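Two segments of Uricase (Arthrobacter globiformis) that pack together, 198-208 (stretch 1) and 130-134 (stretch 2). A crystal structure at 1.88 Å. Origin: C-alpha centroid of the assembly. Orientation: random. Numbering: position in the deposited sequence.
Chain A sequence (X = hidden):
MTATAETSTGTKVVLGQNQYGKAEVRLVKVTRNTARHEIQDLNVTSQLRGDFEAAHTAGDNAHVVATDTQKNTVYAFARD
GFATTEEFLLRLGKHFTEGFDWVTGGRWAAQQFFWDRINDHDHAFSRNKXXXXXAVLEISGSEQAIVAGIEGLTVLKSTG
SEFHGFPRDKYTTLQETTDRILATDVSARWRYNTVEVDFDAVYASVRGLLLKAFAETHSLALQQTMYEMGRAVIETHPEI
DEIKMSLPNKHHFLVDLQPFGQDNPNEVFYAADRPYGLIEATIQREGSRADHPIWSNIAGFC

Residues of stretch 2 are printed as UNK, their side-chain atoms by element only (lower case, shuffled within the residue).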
ATOM      1  N   ASP A 198      -8.567   1.414  33.516  1.00 25.54           N
ATOM      2  CA  ASP A 198      -8.426  -0.018  33.255  1.00 25.50           C
ATOM      3  C   ASP A 198      -8.414   0.037  31.730  1.00 24.28           C
ATOM      4  O   ASP A 198      -9.441  -0.153  31.088  1.00 23.86           O
ATOM      5  CB  ASP A 198      -9.654  -0.795  33.740  1.00 25.56           C
ATOM      6  CG  ASP A 198      -9.542  -2.290  33.484  1.00 29.04           C
ATOM      7  OD1 ASP A 198      -8.874  -2.682  32.505  1.00 30.71           O
ATOM      8  OD2 ASP A 198     -10.136  -3.078  34.251  1.00 29.73           O
ATOM      9  N   PHE A 199      -7.249   0.339  31.168  1.00 22.47           N
ATOM     10  CA  PHE A 199      -7.100   0.499  29.728  1.00 21.07           C
ATOM     11  C   PHE A 199      -7.746  -0.555  28.834  1.00 21.68           C
ATOM     12  O   PHE A 199      -8.432  -0.201  27.874  1.00 20.26           O
ATOM     13  CB  PHE A 199      -5.618   0.672  29.395  1.00 21.29           C
ATOM     14  CG  PHE A 199      -5.009   1.899  30.017  1.00 22.53           C
ATOM     15  CD1 PHE A 199      -5.400   3.169  29.603  1.00 21.30           C
ATOM     16  CD2 PHE A 199      -4.061   1.789  31.031  1.00 22.78           C
ATOM     17  CE1 PHE A 199      -4.854   4.313  30.188  1.00 23.90           C
ATOM     18  CE2 PHE A 199      -3.512   2.928  31.622  1.00 22.17           C
ATOM     19  CZ  PHE A 199      -3.907   4.189  31.200  1.00 23.12           C
ATOM     20  N   ASP A 200      -7.542  -1.834  29.131  1.00 20.86           N
ATOM     21  CA  ASP A 200      -8.151  -2.883  28.315  1.00 22.64           C
ATOM     22  C   ASP A 200      -9.678  -2.883  28.426  1.00 22.59           C
ATOM     23  O   ASP A 200     -10.378  -3.020  27.424  1.00 22.37           O
ATOM     24  CB  ASP A 200      -7.625  -4.266  28.716  1.00 22.74           C
ATOM     25  CG  ASP A 200      -6.198  -4.511  28.253  1.00 26.95           C
ATOM     26  OD1 ASP A 200      -5.666  -3.705  27.458  1.00 26.12           O
ATOM     27  OD2 ASP A 200      -5.611  -5.528  28.684  1.00 29.35           O
ATOM     28  N   ALA A 201     -10.195  -2.734  29.642  1.00 22.67           N
ATOM     29  CA  ALA A 201     -11.641  -2.740  29.845  1.00 22.71           C
ATOM     30  C   ALA A 201     -12.320  -1.555  29.165  1.00 22.41           C
ATOM     31  O   ALA A 201     -13.386  -1.703  28.565  1.00 21.89           O
ATOM     32  CB  ALA A 201     -11.969  -2.751  31.339  1.00 23.04           C
ATOM     33  N   VAL A 202     -11.710  -0.379  29.255  1.00 21.29           N
ATOM     34  CA  VAL A 202     -12.299   0.797  28.625  1.00 21.33           C
ATOM     35  C   VAL A 202     -12.232   0.681  27.105  1.00 20.79           C
ATOM     36  O   VAL A 202     -13.193   1.012  26.414  1.00 19.95           O
ATOM     37  CB  VAL A 202     -11.604   2.091  29.096  1.00 21.78           C
ATOM     38  CG1 VAL A 202     -12.151   3.294  28.332  1.00 20.87           C
ATOM     39  CG2 VAL A 202     -11.837   2.275  30.591  1.00 21.69           C
ATOM     40  N   TYR A 203     -11.111   0.202  26.571  1.00 19.83           N
ATOM     41  CA  TYR A 203     -11.022   0.050  25.119  1.00 19.36           C
ATOM     42  C   TYR A 203     -12.145  -0.866  24.631  1.00 19.44           C
ATOM     43  O   TYR A 203     -12.825  -0.555  23.654  1.00 19.46           O
ATOM     44  CB  TYR A 203      -9.663  -0.526  24.702  1.00 19.35           C
ATOM     45  CG  TYR A 203      -9.590  -0.898  23.234  1.00 18.41           C
ATOM     46  CD1 TYR A 203      -9.934  -2.176  22.797  1.00 21.12           C
ATOM     47  CD2 TYR A 203      -9.193   0.038  22.280  1.00 20.20           C
ATOM     48  CE1 TYR A 203      -9.882  -2.515  21.440  1.00 21.77           C
ATOM     49  CE2 TYR A 203      -9.139  -0.288  20.928  1.00 21.38           C
ATOM     50  CZ  TYR A 203      -9.481  -1.565  20.515  1.00 21.39           C
ATOM     51  OH  TYR A 203      -9.404  -1.894  19.178  1.00 22.98           O
ATOM     52  N   ALA A 204     -12.348  -1.987  25.317  1.00 18.65           N
ATOM     53  CA  ALA A 204     -13.395  -2.929  24.926  1.00 20.14           C
ATOM     54  C   ALA A 204     -14.773  -2.281  25.014  1.00 20.66           C
ATOM     55  O   ALA A 204     -15.615  -2.463  24.134  1.00 20.97           O
ATOM     56  CB  ALA A 204     -13.343  -4.174  25.810  1.00 20.98           C
ATOM     57  N   SER A 205     -15.005  -1.523  26.079  1.00 21.12           N
ATOM     58  CA  SER A 205     -16.288  -0.859  26.253  1.00 20.35           C
ATOM     59  C   SER A 205     -16.520   0.189  25.174  1.00 20.25           C
ATOM     60  O   SER A 205     -17.609   0.268  24.597  1.00 19.46           O
ATOM     61  CB  SER A 205     -16.360  -0.189  27.626  1.00 21.15           C
ATOM     62  OG  SER A 205     -17.516   0.624  27.710  1.00 23.83           O
ATOM     63  N   VAL A 206     -15.502   1.002  24.913  1.00 18.43           N
ATOM     64  CA  VAL A 206     -15.611   2.051  23.908  1.00 18.10           C
ATOM     65  C   VAL A 206     -15.897   1.436  22.538  1.00 19.37           C
ATOM     66  O   VAL A 206     -16.799   1.879  21.828  1.00 18.71           O
ATOM     67  CB  VAL A 206     -14.324   2.916  23.877  1.00 18.01           C
ATOM     68  CG1 VAL A 206     -14.332   3.853  22.680  1.00 16.73           C
ATOM     69  CG2 VAL A 206     -14.241   3.742  25.164  1.00 18.85           C
ATOM     70  N   ARG A 207     -15.145   0.401  22.177  1.00 18.13           N
ATOM     71  CA  ARG A 207     -15.366  -0.270  20.895  1.00 20.97           C
ATOM     72  C   ARG A 207     -16.830  -0.708  20.786  1.00 19.67           C
ATOM     73  O   ARG A 207     -17.489  -0.474  19.772  1.00 19.37           O
ATOM     74  CB  ARG A 207     -14.446  -1.493  20.779  1.00 20.78           C
ATOM     75  CG  ARG A 207     -14.729  -2.388  19.582  1.00 22.94           C
ATOM     76  CD  ARG A 207     -13.789  -3.590  19.576  1.00 25.50           C
ATOM     77  NE  ARG A 207     -14.065  -4.503  18.473  1.00 25.54           N
ATOM     78  CZ  ARG A 207     -15.143  -5.276  18.386  1.00 28.10           C
ATOM     79  NH1 ARG A 207     -16.060  -5.259  19.344  1.00 29.68           N
ATOM     80  NH2 ARG A 207     -15.307  -6.067  17.333  1.00 28.48           N
ATOM     81  N   GLY A 208     -17.333  -1.344  21.837  1.00 19.36           N
ATOM     82  CA  GLY A 208     -18.712  -1.805  21.833  1.00 19.09           C
ATOM     83  C   GLY A 208     -19.733  -0.680  21.736  1.00 20.88           C
ATOM     84  O   GLY A 208     -20.754  -0.818  21.062  1.00 20.52           O
ATOM     85  N   UNK A 130      -9.128  -7.305  11.764  1.00 17.49           N
ATOM     86  CA  UNK A 130     -10.314  -6.464  11.623  1.00 18.86           C
ATOM     87  C   UNK A 130     -10.273  -5.090  12.275  1.00 19.37           C
ATOM     88  O   UNK A 130     -11.142  -4.261  12.023  1.00 19.01           O
ATOM     89  o   UNK A 130     -11.644  -8.429  11.320  1.00 21.05           O
ATOM     90  c   UNK A 130     -11.538  -7.244  12.093  1.00 20.31           C
ATOM     91  N   UNK A 131      -9.263  -4.849  13.103  1.00 17.52           N
ATOM     92  CA  UNK A 131      -9.103  -3.558  13.753  1.00 19.32           C
ATOM     93  C   UNK A 131      -7.706  -3.468  14.344  1.00 17.62           C
ATOM     94  O   UNK A 131      -7.067  -4.484  14.595  1.00 17.93           O
ATOM     95  o   UNK A 131     -10.813  -3.908  18.229  1.00 27.94           O
ATOM     96  c   UNK A 131     -10.129  -3.376  14.871  1.00 21.07           C
ATOM     97  o   UNK A 131     -12.162  -4.621  16.637  1.00 27.98           O
ATOM     98  c   UNK A 131      -9.881  -4.266  16.073  1.00 24.71           C
ATOM     99  c   UNK A 131     -11.035  -4.264  17.050  1.00 28.68           C
ATOM    100  N   UNK A 132      -7.247  -2.242  14.555  1.00 18.19           N
ATOM    101  CA  UNK A 132      -5.948  -1.985  15.146  1.00 17.36           C
ATOM    102  C   UNK A 132      -6.188  -0.996  16.277  1.00 19.28           C
ATOM    103  O   UNK A 132      -6.905  -0.004  16.105  1.00 17.63           O
ATOM    104  c   UNK A 132      -3.672  -0.978  14.840  1.00 18.23           C
ATOM    105  c   UNK A 132      -4.965  -1.364  14.135  1.00 16.67           C
ATOM    106  c   UNK A 132      -4.662  -2.369  13.014  1.00 18.26           C
ATOM    107  N   UNK A 133      -5.602  -1.286  17.432  1.00 18.01           N
ATOM    108  CA  UNK A 133      -5.737  -0.432  18.604  1.00 17.63           C
ATOM    109  C   UNK A 133      -4.524   0.489  18.689  1.00 18.68           C
ATOM    110  O   UNK A 133      -3.397   0.073  18.402  1.00 17.23           O
ATOM    111  c   UNK A 133      -5.846  -1.305  19.855  1.00 19.29           C
ATOM    112  n   UNK A 133      -5.758  -0.937  23.635  1.00 21.25           N
ATOM    113  c   UNK A 133      -5.764  -0.564  21.185  1.00 19.98           C
ATOM    114  c   UNK A 133      -6.019  -1.534  22.330  1.00 19.97           C
ATOM    115  c   UNK A 133      -5.902  -1.578  24.791  1.00 21.81           C
ATOM    116  n   UNK A 133      -6.314  -2.840  24.807  1.00 18.64           N
ATOM    117  n   UNK A 133      -5.614  -0.963  25.932  1.00 20.20           N
ATOM    118  N   UNK A 134      -4.756   1.741  19.078  1.00 16.16           N
ATOM    119  CA  UNK A 134      -3.672   2.702  19.178  1.00 17.97           C
ATOM    120  C   UNK A 134      -3.626   3.377  20.542  1.00 18.41           C
ATOM    121  O   UNK A 134      -4.623   3.434  21.260  1.00 16.78           O
ATOM    122  o   UNK A 134      -4.969   4.603  18.377  1.00 20.23           O
ATOM    123  c   UNK A 134      -3.803   3.810  18.108  1.00 21.17           C
ATOM    124  c   UNK A 134      -3.927   3.202  16.719  1.00 23.90           C
TER
HETATM  125  O   HOH W   1     -13.699  -5.818  14.861  1.00 42.92           O

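Position 130 carries two side-chain atoms, a carbon and then an oxygen, and neither comes near the helix of stretch 1. One carbon ending in a single oxygen is a hydroxymethyl group, so the residue is Ser 130. It stands where the chain turns a corner, and its small polar side chain finds its hydrogen bond elsewhere in the structure.

Position 131 has five side-chain atoms: three carbons in a row, the third carrying two oxygens. Two oxygens on the last carbon make it a carboxylate; an amide would have a nitrogen in place of one of them. One oxygen lies 2.6 Å from NE of Arg 207, the other 2.6 Å from OH of Tyr 203. A carboxylate on a two-methylene arm is Glu 131. Its CA-to-CB bond points toward the helix, and the arm is long enough to bring the acid between a cation and a phenol. OE1 accepts from Arg 207 NE in a nearly straight hydrogen bond, with an angle of 173°, that is also a salt bridge. OE2 accepts from the Tyr 203 hydroxyl. A water donates to OE1 of Glu 131 at 2.6 Å and accepts from NH2 of Arg 207 at 3.0 Å, linking the same two side chains a second time.

Position 132 shows three carbons, one bearing the other two, and no polar atom; they reach nothing on stretch 1. Branching directly at CB makes it Val 132. Its CA-to-CB bond points away from the helix, whereas that of Glu 131 points toward it, and a beta-branched residue suits the extended backbone.

Position 133 is the longest side chain: three carbons, a nitrogen, then a carbon carrying two more nitrogens. It lies over the face of the Tyr 203 ring, and its two terminal nitrogens reach OD1 of Asp 200, one at 2.9 Å and the other at 3.1 Å. Such a guanidinium identifies Arg 133. All four chi angles are near 180°, so the chain runs fully extended along the Tyr 203 ring. CD sits 3.6 Å from the centroid of that ring, a CH-pi contact over its face, and the guanidinium lies flat on the same ring, the planes only 10° apart. Beyond the ring, NH1 donates to OD1 of Asp 200 in a salt bridge, while NH2 makes a weak hydrogen bond to the same OD1.

Position 134 has one carbon carrying an oxygen and a carbon, and these touch nothing on stretch 1. The beta-branched hydroxyl pattern is that of Thr 134. Its CA-to-CB bond points away from the helix; like 132, its branched side chain fits a strand.

The contact thus rests on the two sequence neighbours of Val 132, Glu 131 and Arg 133, meeting Asp 200, Tyr 203 and Arg 207, which are spaced three and four residues apart and so lie along one side of the helix. Charges are matched in both directions, with acid of stretch 2 to base of the helix and the reverse. Tyr 203 joins the two pairs: its hydroxyl binds Glu 131 while its ring supports Arg 133.

Stretch 2 (130-134) SEVRT
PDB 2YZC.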